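Local coordinates for uncharacterized protein (Enterococcus faecalis, PDB 3D3Y) that is of unknown function but belongs to the peptidase M16 family and is probably related to its zinc-dependent members, at residues Lys140-Ser145 / Pro172-Val177; Leu156-Val161 / Leu412-Phe417; Glu250-Ser255 / Phe416-Glu421; Asn258-Thr263 / Phe314-Thr319; Leu300-Ser305 / Gly320-Asn325. All coordinates share one frame; numbering follows the deposited sequence.

In the fold
Contacts 2 to 5 gather on the five-stranded sheet of the C-terminal half, while contact 1 packs the loop before helix 177-182 on helix 129-148, away from that sheet. Contact 2 lays helix 150-162 on strand 411-421, and contact 4, centred about 8 Å away, pairs the next two strands of the sheet. Contact 3 continues along strand 411-421, sharing Phe416 and Phe417 with contact 2. Contact 5 lies about 11 Å from it between centres, and both touch one acetate, probably from the crystallisation liquor, bonded to Gly323 N and close to Ser255. Contact 1 sits about 19 Å from contact 2, centre to centre, yet Pro172 and Phe174 pack on Leu156.

Contact 1. Residues Lys140-Ser145 / Pro172-Val177; sequences KAYLES and PSFGTV
The contact forms at the capped start of helix 177-182, where the loop 172-177 comes down on one side of helix 129-148 and closes over Leu143. CG of Leu143 is anti to the carbonyl carbon (chi1 -58°), and from it the two methyls meet separate parts of the loop. CD1 lies 3.7 Å from the carbonyl carbon C of Thr176, and CD2 reaches the Phe174 ring, 3.6 Å from CD1 of that ring. The Leu143 and Phe174 side chains slide past each other in opposite directions. Further back, CB of Leu143 is pressed against CG2 of Val177 at 3.4 Å, tighter than an ordinary carbon contact. Tyr142 brings the edge of its ring, CE2, to 4.4 Å from CB of Phe174.

Phe174 lies within a type I turn from Pro172 to Gly175, with Gly175 N bonded to Pro172 O at 3.0 Å. Gly175 has a positive phi, 81°, which favours glycine. Phe174 O is buried here without a partner, 3.5 Å from CD2 of Leu143. Thr176 is the N-cap, its OG1 accepting from Ala179 N. Leu180 of helix 177-182 also packs on Lys140 and Leu143, and His86 of strand 85-95 reaches Ser173 O, tying the loop to the N-terminal sheet as well.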
# COMPACT_ATOMS: atom_id res chain seq x y z
N LYS A 140 -17.35 4.53 -7.75
CA LYS A 140 -17.17 4.95 -9.11
C LYS A 140 -16.64 6.40 -9.17
O LYS A 140 -15.72 6.72 -9.95
CB LYS A 140 -18.47 4.78 -9.87
CG LYS A 140 -18.37 5.11 -11.35
CD LYS A 140 -19.74 5.01 -12.03
CE LYS A 140 -19.54 5.01 -13.54
NZ LYS A 140 -20.65 5.73 -14.19
N ALA A 141 -17.23 7.27 -8.34
CA ALA A 141 -16.79 8.67 -8.27
C ALA A 141 -15.31 8.75 -7.88
O ALA A 141 -14.54 9.48 -8.47
CB ALA A 141 -17.68 9.46 -7.26
N TYR A 142 -14.92 7.96 -6.89
CA TYR A 142 -13.52 7.91 -6.45
C TYR A 142 -12.56 7.45 -7.54
O TYR A 142 -11.52 8.09 -7.78
CB TYR A 142 -13.40 7.02 -5.24
CG TYR A 142 -11.99 6.82 -4.71
CD1 TYR A 142 -11.30 7.85 -4.08
CD2 TYR A 142 -11.38 5.59 -4.79
CE1 TYR A 142 -10.04 7.66 -3.56
CE2 TYR A 142 -10.11 5.38 -4.27
CZ TYR A 142 -9.45 6.42 -3.65
OH TYR A 142 -8.19 6.21 -3.14
N LEU A 143 -12.90 6.35 -8.21
CA LEU A 143 -12.06 5.82 -9.29
C LEU A 143 -12.01 6.81 -10.43
O LEU A 143 -10.96 7.00 -11.03
CB LEU A 143 -12.60 4.48 -9.78
CG LEU A 143 -12.72 3.38 -8.72
CD1 LEU A 143 -13.47 2.17 -9.32
CD2 LEU A 143 -11.35 3.01 -8.21
N GLU A 144 -13.13 7.48 -10.73
CA GLU A 144 -13.09 8.55 -11.74
C GLU A 144 -12.19 9.75 -11.39
O GLU A 144 -11.52 10.28 -12.27
CB GLU A 144 -14.50 8.99 -12.12
CG GLU A 144 -15.20 7.93 -12.97
CD GLU A 144 -16.66 8.22 -13.25
OE1 GLU A 144 -17.29 9.01 -12.52
OE2 GLU A 144 -17.18 7.63 -14.21
N SER A 145 -12.16 10.16 -10.11
CA SER A 145 -11.23 11.22 -9.68
C SER A 145 -9.76 10.76 -9.77
O SER A 145 -8.89 11.52 -10.19
CB SER A 145 -11.58 11.72 -8.28
OG SER A 145 -11.36 10.69 -7.32
N PRO A 172 -4.69 -1.81 -10.11
CA PRO A 172 -4.40 -1.07 -8.87
C PRO A 172 -5.13 -1.66 -7.66
O PRO A 172 -6.11 -2.39 -7.81
CB PRO A 172 -4.94 0.34 -9.14
CG PRO A 172 -5.57 0.31 -10.46
CD PRO A 172 -5.44 -1.01 -11.10
N SER A 173 -4.63 -1.34 -6.48
CA SER A 173 -5.19 -1.87 -5.25
C SER A 173 -6.70 -1.61 -5.09
O SER A 173 -7.35 -2.35 -4.36
CB SER A 173 -4.43 -1.27 -4.06
OG SER A 173 -4.83 0.06 -3.82
N PHE A 174 -7.22 -0.56 -5.73
CA PHE A 174 -8.62 -0.14 -5.58
C PHE A 174 -9.50 -0.54 -6.75
O PHE A 174 -10.67 -0.13 -6.82
CB PHE A 174 -8.70 1.38 -5.35
CG PHE A 174 -7.75 2.18 -6.22
CD1 PHE A 174 -7.89 2.22 -7.60
CD2 PHE A 174 -6.70 2.89 -5.64
CE1 PHE A 174 -6.97 2.96 -8.42
CE2 PHE A 174 -5.79 3.63 -6.43
CZ PHE A 174 -5.92 3.66 -7.82
N GLY A 175 -8.95 -1.34 -7.66
CA GLY A 175 -9.73 -1.89 -8.76
C GLY A 175 -9.93 -0.93 -9.91
O GLY A 175 -9.23 0.08 -10.03
N THR A 176 -10.89 -1.23 -10.78
CA THR A 176 -11.10 -0.38 -11.95
C THR A 176 -12.58 -0.12 -12.14
O THR A 176 -13.42 -0.88 -11.65
CB THR A 176 -10.63 -1.06 -13.23
OG1 THR A 176 -11.50 -2.16 -13.50
CG2 THR A 176 -9.15 -1.55 -13.10
N VAL A 177 -12.90 0.92 -12.89
CA VAL A 177 -14.31 1.26 -13.16
C VAL A 177 -15.04 0.16 -13.94
O VAL A 177 -16.19 -0.16 -13.65
CB VAL A 177 -14.37 2.62 -13.85
CG1 VAL A 177 -15.77 2.96 -14.33
CG2 VAL A 177 -13.89 3.67 -12.86

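Contact 2. Residues Leu156-Val161 / Leu412-Phe417; sequences LALQSV and LQAIFF
This is a helix packed on a sheet: Ala157, Leu158 and Val161 of helix 150-162 lie against Ala414 and Phe416 of strand 411-421. The two short segments run at 144°, and their axes approach to 7.8 Å. Ala157 sets its methyl over the centre of the Phe416 ring, CB standing 3.4 Å above the plane, 12° off the ring normal from the centroid, a CH-pi contact. CG of Phe416 is anti to its backbone N (chi1 179°), which carries the start of the ring off the strand toward the helix. Leu158 touches the strand with CD1, 3.8 Å from the backbone N of Phe416 and 4.0 Å from CB of the same residue. One turn on, CG1 of Val161 meets CB of Ala414 at 3.6 Å. Ala414 shares a classic beta bulge with Gln413, both facing Ala260 on the next strand. Between these two segments the fit is apolar, made by methyl groups and a ring face; polar links of the helix lie elsewhere.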
# COMPACT_ATOMS: atom_id res chain seq x y z
N LEU A 156 -0.38 4.55 -13.24
CA LEU A 156 -1.14 3.32 -13.38
C LEU A 156 -0.98 2.68 -14.77
O LEU A 156 -0.87 1.45 -14.89
CB LEU A 156 -2.61 3.57 -13.06
CG LEU A 156 -2.88 4.01 -11.62
CD1 LEU A 156 -4.27 4.61 -11.60
CD2 LEU A 156 -2.76 2.85 -10.64
N ALA A 157 -0.97 3.50 -15.81
CA ALA A 157 -0.83 3.00 -17.17
C ALA A 157 0.56 2.42 -17.38
O ALA A 157 0.72 1.42 -18.07
CB ALA A 157 -1.10 4.11 -18.21
N LEU A 158 1.57 3.06 -16.79
CA LEU A 158 2.92 2.51 -16.85
C LEU A 158 2.94 1.13 -16.21
O LEU A 158 3.48 0.18 -16.76
CB LEU A 158 3.92 3.43 -16.13
CG LEU A 158 5.35 2.91 -16.00
CD1 LEU A 158 6.01 2.89 -17.36
CD2 LEU A 158 6.10 3.80 -15.01
N GLN A 159 2.35 1.04 -15.02
CA GLN A 159 2.26 -0.25 -14.33
C GLN A 159 1.56 -1.35 -15.15
O GLN A 159 2.02 -2.52 -15.17
CB GLN A 159 1.67 -0.07 -12.93
CG GLN A 159 2.68 0.61 -12.00
CD GLN A 159 2.22 0.71 -10.54
OE1 GLN A 159 1.56 -0.19 -10.00
NE2 GLN A 159 2.60 1.80 -9.89
N SER A 160 0.49 -0.99 -15.87
CA SER A 160 -0.20 -1.96 -16.75
C SER A 160 0.72 -2.51 -17.82
O SER A 160 0.61 -3.67 -18.18
CB SER A 160 -1.42 -1.35 -17.46
OG SER A 160 -2.47 -1.18 -16.54
N VAL A 161 1.61 -1.66 -18.35
CA VAL A 161 2.55 -2.07 -19.38
C VAL A 161 3.62 -2.93 -18.73
O VAL A 161 3.86 -4.06 -19.18
CB VAL A 161 3.21 -0.88 -20.11
CG1 VAL A 161 4.19 -1.38 -21.19
CG2 VAL A 161 2.13 -0.03 -20.77
N LEU A 412 15.83 -1.25 -17.89
CA LEU A 412 14.61 -0.59 -18.43
C LEU A 412 13.75 -1.62 -19.13
O LEU A 412 14.27 -2.50 -19.86
CB LEU A 412 14.98 0.59 -19.35
CG LEU A 412 13.86 1.42 -19.98
CD1 LEU A 412 12.92 1.98 -18.90
CD2 LEU A 412 14.44 2.55 -20.86
N GLN A 413 12.44 -1.55 -18.88
CA GLN A 413 11.48 -2.54 -19.39
C GLN A 413 10.26 -1.96 -20.10
O GLN A 413 9.73 -2.56 -21.04
CB GLN A 413 11.00 -3.47 -18.25
CG GLN A 413 12.10 -4.46 -17.72
CD GLN A 413 12.46 -5.55 -18.72
OE1 GLN A 413 13.33 -5.36 -19.61
NE2 GLN A 413 11.80 -6.69 -18.60
N ALA A 414 9.81 -0.78 -19.67
CA ALA A 414 8.60 -0.22 -20.25
C ALA A 414 8.67 1.29 -20.21
O ALA A 414 9.27 1.87 -19.31
CB ALA A 414 7.35 -0.76 -19.51
N ILE A 415 8.09 1.93 -21.21
CA ILE A 415 8.01 3.38 -21.25
C ILE A 415 6.56 3.69 -21.61
O ILE A 415 6.03 3.16 -22.61
CB ILE A 415 8.88 3.98 -22.39
CG1 ILE A 415 10.37 3.75 -22.14
CG2 ILE A 415 8.55 5.49 -22.61
CD1 ILE A 415 11.21 3.97 -23.37
N PHE A 416 5.91 4.55 -20.82
CA PHE A 416 4.56 4.97 -21.17
C PHE A 416 4.57 6.47 -21.39
O PHE A 416 5.08 7.23 -20.55
CB PHE A 416 3.55 4.60 -20.07
CG PHE A 416 2.14 5.05 -20.40
CD1 PHE A 416 1.36 4.34 -21.29
CD2 PHE A 416 1.64 6.24 -19.86
CE1 PHE A 416 0.06 4.78 -21.62
CE2 PHE A 416 0.35 6.70 -20.18
CZ PHE A 416 -0.44 5.98 -21.06
N PHE A 417 4.02 6.88 -22.52
CA PHE A 417 3.98 8.27 -22.93
C PHE A 417 2.52 8.72 -23.09
O PHE A 417 1.78 8.19 -23.93
CB PHE A 417 4.77 8.40 -24.24
CG PHE A 417 4.82 9.81 -24.82
CD1 PHE A 417 4.97 10.92 -24.01
CD2 PHE A 417 4.78 9.99 -26.21
CE1 PHE A 417 5.07 12.21 -24.56
CE2 PHE A 417 4.85 11.28 -26.77
CZ PHE A 417 5.01 12.39 -25.94

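Contact 3. Residues Glu250-Ser255 / Phe416-Glu421; sequences EVLAQS and FFLEGE. With ACT (acetate ion), chain C.
Leu418 is met by both Glu250 and Leu252 at the point where strand 244-251 runs parallel to strand 411-421 in the mixed sheet. Glu250 passes Leu418 obliquely, with OE2 at 3.7 Å from CD1 of the leucine, while its other carboxylate oxygen, OE1, forms a salt bridge with Lys150. Leu252 meets the same side chain at about a right angle: CG of Leu418, anti to its backbone N (chi1 -173°), is the atom that CD1 of Leu252 touches at 3.7 Å. That methyl also lies 3.7 Å from CA of Gly420.

Two backbone bonds join the strands: Glu250 N to Glu419 O, 3.1 Å, and Glu421 N to Glu250 O, 2.7 Å. After Val251 the chain loops across to the other side of strand 411-421, so that Ser255 begins strand 255-262, antiparallel to it. CB of Ser255 sits beside CE1 of the Phe417 ring at 3.9 Å. Ser255 OG also approaches an acetate, probably from the crystallisation liquor, at a distance so short that the detail is doubtful. The serine bond to the strand is better defined: Gly420 N donates to Ser255 OG at 2.9 Å in a nearly straight bond, 170° at the hydrogen.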
# COMPACT_ATOMS: atom_id res chain seq x y z
N GLU A 250 -4.28 12.39 -25.42
CA GLU A 250 -5.41 12.99 -24.71
C GLU A 250 -5.22 14.48 -24.80
O GLU A 250 -4.11 14.98 -25.04
CB GLU A 250 -5.39 12.62 -23.21
CG GLU A 250 -5.76 11.19 -22.84
CD GLU A 250 -6.10 11.05 -21.35
OE1 GLU A 250 -6.52 12.07 -20.75
OE2 GLU A 250 -5.97 9.92 -20.79
N VAL A 251 -6.30 15.21 -24.58
CA VAL A 251 -6.24 16.67 -24.54
C VAL A 251 -5.64 17.00 -23.19
O VAL A 251 -6.23 16.68 -22.15
CB VAL A 251 -7.61 17.31 -24.68
CG1 VAL A 251 -7.48 18.81 -24.62
CG2 VAL A 251 -8.31 16.89 -26.02
N LEU A 252 -4.45 17.61 -23.18
CA LEU A 252 -3.76 17.85 -21.90
C LEU A 252 -3.00 19.13 -22.05
O LEU A 252 -2.67 19.51 -23.17
CB LEU A 252 -2.74 16.74 -21.63
CG LEU A 252 -3.11 15.25 -21.66
CD1 LEU A 252 -1.86 14.39 -21.82
CD2 LEU A 252 -3.88 14.86 -20.41
N ALA A 253 -2.69 19.80 -20.94
CA ALA A 253 -1.80 20.96 -21.00
C ALA A 253 -0.34 20.59 -20.77
O ALA A 253 0.53 21.45 -20.88
CB ALA A 253 -2.23 22.02 -20.02
N GLN A 254 -0.08 19.31 -20.47
CA GLN A 254 1.25 18.82 -20.12
C GLN A 254 1.27 17.32 -20.41
O GLN A 254 0.35 16.60 -19.99
CB GLN A 254 1.50 19.01 -18.61
CG GLN A 254 2.92 18.76 -18.17
CD GLN A 254 3.12 18.94 -16.66
OE1 GLN A 254 3.17 17.97 -15.91
NE2 GLN A 254 3.22 20.18 -16.22
N SER A 255 2.30 16.83 -21.12
CA SER A 255 2.41 15.39 -21.40
C SER A 255 3.08 14.68 -20.24
O SER A 255 3.77 15.32 -19.44
CB SER A 255 3.21 15.15 -22.69
OG SER A 255 2.53 15.71 -23.80
N PHE A 416 5.91 4.55 -20.82
CA PHE A 416 4.56 4.97 -21.17
C PHE A 416 4.57 6.47 -21.39
O PHE A 416 5.08 7.23 -20.55
CB PHE A 416 3.55 4.60 -20.07
CG PHE A 416 2.14 5.05 -20.40
CD1 PHE A 416 1.36 4.34 -21.29
CD2 PHE A 416 1.64 6.24 -19.86
CE1 PHE A 416 0.06 4.78 -21.62
CE2 PHE A 416 0.35 6.70 -20.18
CZ PHE A 416 -0.44 5.98 -21.06
N PHE A 417 4.02 6.88 -22.52
CA PHE A 417 3.98 8.27 -22.93
C PHE A 417 2.52 8.72 -23.09
O PHE A 417 1.78 8.19 -23.93
CB PHE A 417 4.77 8.40 -24.24
CG PHE A 417 4.82 9.81 -24.82
CD1 PHE A 417 4.97 10.92 -24.01
CD2 PHE A 417 4.78 9.99 -26.21
CE1 PHE A 417 5.07 12.21 -24.56
CE2 PHE A 417 4.85 11.28 -26.77
CZ PHE A 417 5.01 12.39 -25.94
N LEU A 418 2.09 9.66 -22.25
CA LEU A 418 0.75 10.22 -22.38
C LEU A 418 0.92 11.54 -23.08
O LEU A 418 1.43 12.49 -22.49
CB LEU A 418 0.04 10.39 -21.02
CG LEU A 418 -1.44 10.80 -21.04
CD1 LEU A 418 -2.34 9.64 -21.52
CD2 LEU A 418 -1.87 11.21 -19.67
N GLU A 419 0.52 11.57 -24.36
CA GLU A 419 0.90 12.65 -25.23
C GLU A 419 -0.24 13.63 -25.39
O GLU A 419 -1.34 13.27 -25.85
CB GLU A 419 1.36 12.12 -26.59
CG GLU A 419 1.77 13.23 -27.57
CD GLU A 419 2.36 12.68 -28.88
OE1 GLU A 419 1.78 11.72 -29.41
OE2 GLU A 419 3.39 13.21 -29.35
N GLY A 420 0.03 14.88 -25.02
CA GLY A 420 -0.96 15.92 -25.10
C GLY A 420 -1.28 16.26 -26.54
O GLY A 420 -0.38 16.39 -27.36
N GLU A 421 -2.59 16.36 -26.82
CA GLU A 421 -3.12 16.98 -28.03
C GLU A 421 -3.52 18.40 -27.63
O GLU A 421 -4.43 18.61 -26.81
CB GLU A 421 -4.34 16.19 -28.56
CG GLU A 421 -4.05 14.70 -28.70
CD GLU A 421 -5.21 13.87 -29.30
OE1 GLU A 421 -6.34 13.88 -28.72
OE2 GLU A 421 -4.97 13.20 -30.33
C ACT C . 2.45 19.20 -24.49
O ACT C . 1.47 19.56 -23.79
OXT ACT C . 2.81 18.01 -24.41
CH3 ACT C . 3.13 20.17 -25.37

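Contact 4. Residues Asn258-Thr263 / Phe314-Thr319; sequences NLAYNT and FMTVQT. With ACT (acetate ion), chain E.
Asn258 reaches across to Gln318 and Thr319 on the neighbouring strand. CB sits 3.5 Å from Val317 O. CG, anti to the carbonyl carbon (chi1 -60°), lies 3.9 Å from both CA and CG of Gln318, the two amide planes 70° apart. At the tip, OD1 accepts from Thr319 N at 3.3 Å, the donor nearly along the C=O axis though the angle at the hydrogen is only 138°. ND2 donates to a water at 2.9 Å; a second, weak bond of ND2 goes to Ala154 O in helix 150-162.

Beyond Asn258 the strands pair through Leu259 with Val317 and Tyr261 with Met315, each a hydrogen-bonded pair; Tyr261 N donates a hydrogen bond to Met315 O at 2.9 Å. The selenomethionine lies side by side with Tyr261, its SE 5.2 Å from the ring centroid in an oblique Met-aromatic contact. Among the residues facing helix 150-162, Thr316 OG1 bonds an acetate O, probably from the crystallisation liquor, at 2.8 Å. Helices 272-284 and 326-341 cover the face of Leu259, Tyr261, Met315 and Val317. The arrangement is an antiparallel strand pair inside the mixed sheet of an alpha+beta domain, as in the M16 family.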
# COMPACT_ATOMS: atom_id res chain seq x y z
N ASN A 258 6.79 8.37 -18.56
CA ASN A 258 7.17 7.51 -17.44
C ASN A 258 7.93 6.27 -17.89
O ASN A 258 7.71 5.75 -18.99
CB ASN A 258 5.92 7.07 -16.64
CG ASN A 258 5.13 8.23 -16.07
OD1 ASN A 258 5.65 9.34 -15.85
ND2 ASN A 258 3.84 7.99 -15.81
N LEU A 259 8.80 5.77 -17.02
CA LEU A 259 9.69 4.64 -17.36
C LEU A 259 9.68 3.68 -16.19
O LEU A 259 9.72 4.11 -15.02
CB LEU A 259 11.14 5.09 -17.57
CG LEU A 259 11.54 6.04 -18.70
CD1 LEU A 259 11.12 7.49 -18.41
CD2 LEU A 259 13.03 5.97 -18.84
N ALA A 260 9.67 2.39 -16.50
CA ALA A 260 9.71 1.34 -15.49
C ALA A 260 10.90 0.43 -15.73
O ALA A 260 11.10 -0.07 -16.85
CB ALA A 260 8.43 0.53 -15.52
N TYR A 261 11.63 0.17 -14.65
CA TYR A 261 12.82 -0.66 -14.68
C TYR A 261 12.65 -1.84 -13.75
O TYR A 261 12.08 -1.69 -12.67
CB TYR A 261 13.98 0.14 -14.10
CG TYR A 261 14.36 1.41 -14.81
CD1 TYR A 261 15.43 1.45 -15.70
CD2 TYR A 261 13.69 2.60 -14.53
CE1 TYR A 261 15.80 2.64 -16.32
CE2 TYR A 261 14.06 3.80 -15.13
CZ TYR A 261 15.12 3.81 -16.01
OH TYR A 261 15.47 5.00 -16.58
N ASN A 262 13.17 -3.01 -14.15
CA ASN A 262 13.25 -4.16 -13.25
C ASN A 262 14.51 -3.96 -12.38
O ASN A 262 15.60 -3.69 -12.91
CB ASN A 262 13.35 -5.45 -14.08
CG ASN A 262 13.39 -6.72 -13.23
OD1 ASN A 262 14.40 -7.03 -12.61
ND2 ASN A 262 12.31 -7.45 -13.23
N THR A 263 14.35 -4.06 -11.07
CA THR A 263 15.50 -3.98 -10.18
C THR A 263 15.90 -5.34 -9.67
O THR A 263 17.04 -5.52 -9.26
CB THR A 263 15.20 -3.12 -8.94
OG1 THR A 263 14.15 -3.76 -8.20
CG2 THR A 263 14.75 -1.69 -9.33
N PHE A 314 10.75 -3.46 -8.83
CA PHE A 314 10.78 -2.52 -9.91
C PHE A 314 10.88 -1.10 -9.38
O PHE A 314 10.69 -0.83 -8.19
CB PHE A 314 9.62 -2.74 -10.90
CG PHE A 314 8.33 -2.04 -10.53
CD1 PHE A 314 7.84 -1.04 -11.34
CD2 PHE A 314 7.58 -2.42 -9.41
CE1 PHE A 314 6.64 -0.38 -11.03
CE2 PHE A 314 6.37 -1.77 -9.09
CZ PHE A 314 5.91 -0.74 -9.90
N MSE A 315 11.22 -0.18 -10.26
CA MSE A 315 11.54 1.21 -9.98
C MSE A 315 10.92 1.99 -11.12
O MSE A 315 10.96 1.50 -12.20
CB MSE A 315 13.06 1.36 -10.09
CG MSE A 315 13.74 2.41 -9.33
SE MSE A 315 14.79 3.66 -10.28
CE MSE A 315 13.65 4.01 -11.62
N THR A 316 10.37 3.18 -10.87
CA THR A 316 9.77 3.99 -11.93
C THR A 316 10.33 5.41 -11.88
O THR A 316 10.77 5.88 -10.80
CB THR A 316 8.25 4.11 -11.80
OG1 THR A 316 7.94 4.85 -10.63
CG2 THR A 316 7.57 2.75 -11.73
N VAL A 317 10.38 6.03 -13.05
CA VAL A 317 10.70 7.40 -13.19
C VAL A 317 9.45 7.99 -13.81
O VAL A 317 8.92 7.43 -14.78
CB VAL A 317 11.93 7.62 -14.12
CG1 VAL A 317 12.08 9.13 -14.52
CG2 VAL A 317 13.22 7.16 -13.44
N GLN A 318 8.97 9.09 -13.23
CA GLN A 318 7.80 9.78 -13.74
C GLN A 318 8.16 11.23 -14.05
O GLN A 318 8.77 11.90 -13.20
CB GLN A 318 6.70 9.76 -12.67
CG GLN A 318 6.19 8.35 -12.35
CD GLN A 318 5.13 8.42 -11.28
OE1 GLN A 318 4.16 9.20 -11.37
NE2 GLN A 318 5.32 7.62 -10.24
N THR A 319 7.80 11.72 -15.24
CA THR A 319 8.05 13.10 -15.65
C THR A 319 6.78 13.74 -16.24
O THR A 319 5.92 13.05 -16.79
CB THR A 319 9.22 13.20 -16.69
OG1 THR A 319 8.81 12.69 -17.96
CG2 THR A 319 10.48 12.37 -16.22
C ACT E . 6.30 2.83 -7.99
O ACT E . 6.09 3.83 -8.74
OXT ACT E . 7.49 2.39 -7.85
CH3 ACT E . 5.14 2.18 -7.30
O HOH W 1 2.98 9.61 -13.52
O HOH W 2 4.09 11.84 -14.73

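Contact 5. Residues Leu300-Ser305 / Gly320-Asn325; sequences LAYYAS and GIDGKN. With EDO (1,2-ethanediol), chain G; ACT (acetate ion), chain C.
Tyr303 holds its ring face over the backbone of Gly320, so that Gly320 N stands 3.3 Å above the ring centre while bonding to Tyr303's own carbonyl O at 3.2 Å. Gly320 CA adds a CH-pi contact, 4.0 Å from the ring centroid; having no side chain, the glycine accepts the ring this closely.

Tyr302 N bonds Gly320 O at 2.7 Å, and the Tyr302 ring turns its edge toward the strand, past Gly320 and Ile321, to Asp322. There OH donates to OD1 of Asp322 at 2.8 Å, on the syn side but 29° out of the carboxylate plane, the ring and carboxylate 63° apart. An ethanediol, probably from the crystallisation liquor, lies over one ring face. Beside the ethanediol one water is gripped by Leu300 O, Asp322 N, Asn325 ND2 and the ethanediol O1, the water 2.6 Å from Leu300 O. Leu300 crosses Asn325 at about a right angle, CD2 at 3.7 Å from ND2. The contact closes the open end of the hairpin of strands 303-309 and 314-321: helix 326-341 packs on Leu300 and Ile321, helix 289-295 on Ala301 and Tyr303, and Ile321 bonds Ser255 of strand 255-262.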
# COMPACT_ATOMS: atom_id res chain seq x y z
N LEU A 300 13.88 20.64 -19.16
CA LEU A 300 13.09 19.86 -20.11
C LEU A 300 11.96 19.09 -19.45
O LEU A 300 11.16 18.44 -20.14
CB LEU A 300 13.96 18.91 -20.93
CG LEU A 300 14.79 19.52 -22.06
CD1 LEU A 300 15.20 18.39 -22.95
CD2 LEU A 300 14.04 20.60 -22.85
N ALA A 301 11.87 19.17 -18.13
CA ALA A 301 10.76 18.53 -17.44
C ALA A 301 10.24 19.47 -16.37
O ALA A 301 11.03 20.17 -15.73
CB ALA A 301 11.20 17.19 -16.82
N TYR A 302 8.93 19.47 -16.18
CA TYR A 302 8.30 20.23 -15.10
C TYR A 302 8.54 19.54 -13.78
O TYR A 302 8.63 20.18 -12.74
CB TYR A 302 6.81 20.36 -15.36
CG TYR A 302 6.54 21.14 -16.60
CD1 TYR A 302 6.54 22.54 -16.57
CD2 TYR A 302 6.33 20.49 -17.83
CE1 TYR A 302 6.32 23.27 -17.71
CE2 TYR A 302 6.10 21.25 -19.00
CZ TYR A 302 6.11 22.63 -18.91
OH TYR A 302 5.89 23.41 -20.03
N TYR A 303 8.66 18.21 -13.84
CA TYR A 303 9.07 17.42 -12.70
C TYR A 303 9.64 16.12 -13.20
O TYR A 303 9.27 15.65 -14.28
CB TYR A 303 7.89 17.19 -11.73
CG TYR A 303 6.76 16.37 -12.32
CD1 TYR A 303 6.81 14.97 -12.32
CD2 TYR A 303 5.65 17.00 -12.89
CE1 TYR A 303 5.77 14.22 -12.88
CE2 TYR A 303 4.61 16.27 -13.43
CZ TYR A 303 4.66 14.90 -13.43
OH TYR A 303 3.60 14.22 -14.00
N ALA A 304 10.55 15.54 -12.42
CA ALA A 304 11.14 14.27 -12.77
C ALA A 304 11.47 13.57 -11.46
O ALA A 304 12.28 14.07 -10.70
CB ALA A 304 12.41 14.47 -13.58
N SER A 305 10.85 12.42 -11.17
CA SER A 305 11.24 11.77 -9.93
C SER A 305 11.22 10.27 -10.04
O SER A 305 10.67 9.73 -11.00
CB SER A 305 10.37 12.24 -8.77
OG SER A 305 9.07 11.77 -8.94
N GLY A 320 6.68 15.06 -16.09
CA GLY A 320 5.76 15.90 -16.88
C GLY A 320 6.62 16.75 -17.80
O GLY A 320 7.63 17.37 -17.35
N ILE A 321 6.27 16.76 -19.08
CA ILE A 321 7.11 17.40 -20.11
C ILE A 321 6.23 18.07 -21.15
O ILE A 321 5.01 17.86 -21.14
CB ILE A 321 8.07 16.38 -20.83
CG1 ILE A 321 7.28 15.36 -21.67
CG2 ILE A 321 9.01 15.64 -19.80
CD1 ILE A 321 8.16 14.50 -22.61
N ASP A 322 6.85 18.90 -21.99
CA ASP A 322 6.26 19.25 -23.26
C ASP A 322 6.55 18.05 -24.17
O ASP A 322 7.71 17.64 -24.31
CB ASP A 322 6.89 20.52 -23.84
CG ASP A 322 6.54 21.78 -23.03
OD1 ASP A 322 5.56 21.78 -22.23
OD2 ASP A 322 7.25 22.79 -23.20
N GLY A 323 5.50 17.53 -24.81
CA GLY A 323 5.56 16.23 -25.52
C GLY A 323 6.64 16.22 -26.60
O GLY A 323 7.22 15.17 -26.87
N LYS A 324 6.91 17.38 -27.19
CA LYS A 324 7.96 17.52 -28.23
C LYS A 324 9.38 17.10 -27.78
O LYS A 324 10.23 16.78 -28.61
CB LYS A 324 7.96 18.93 -28.85
CG LYS A 324 8.64 20.00 -28.01
CD LYS A 324 8.80 21.37 -28.74
CE LYS A 324 9.96 21.39 -29.78
NZ LYS A 324 10.04 22.70 -30.60
N ASN A 325 9.60 17.07 -26.47
CA ASN A 325 10.92 16.79 -25.88
C ASN A 325 11.10 15.32 -25.43
O ASN A 325 12.07 15.00 -24.74
CB ASN A 325 11.19 17.76 -24.72
CG ASN A 325 11.30 19.22 -25.16
OD1 ASN A 325 11.93 19.53 -26.16
ND2 ASN A 325 10.72 20.13 -24.37
C1 EDO G . 9.66 22.52 -19.73
O1 EDO G . 9.74 22.27 -21.14
C2 EDO G . 9.57 24.03 -19.57
O2 EDO G . 9.77 24.41 -18.20
C ACT C . 2.45 19.20 -24.49
O ACT C . 1.47 19.56 -23.79
OXT ACT C . 2.81 18.01 -24.41
CH3 ACT C . 3.13 20.17 -25.37
O HOH W 3 9.56 19.69 -21.70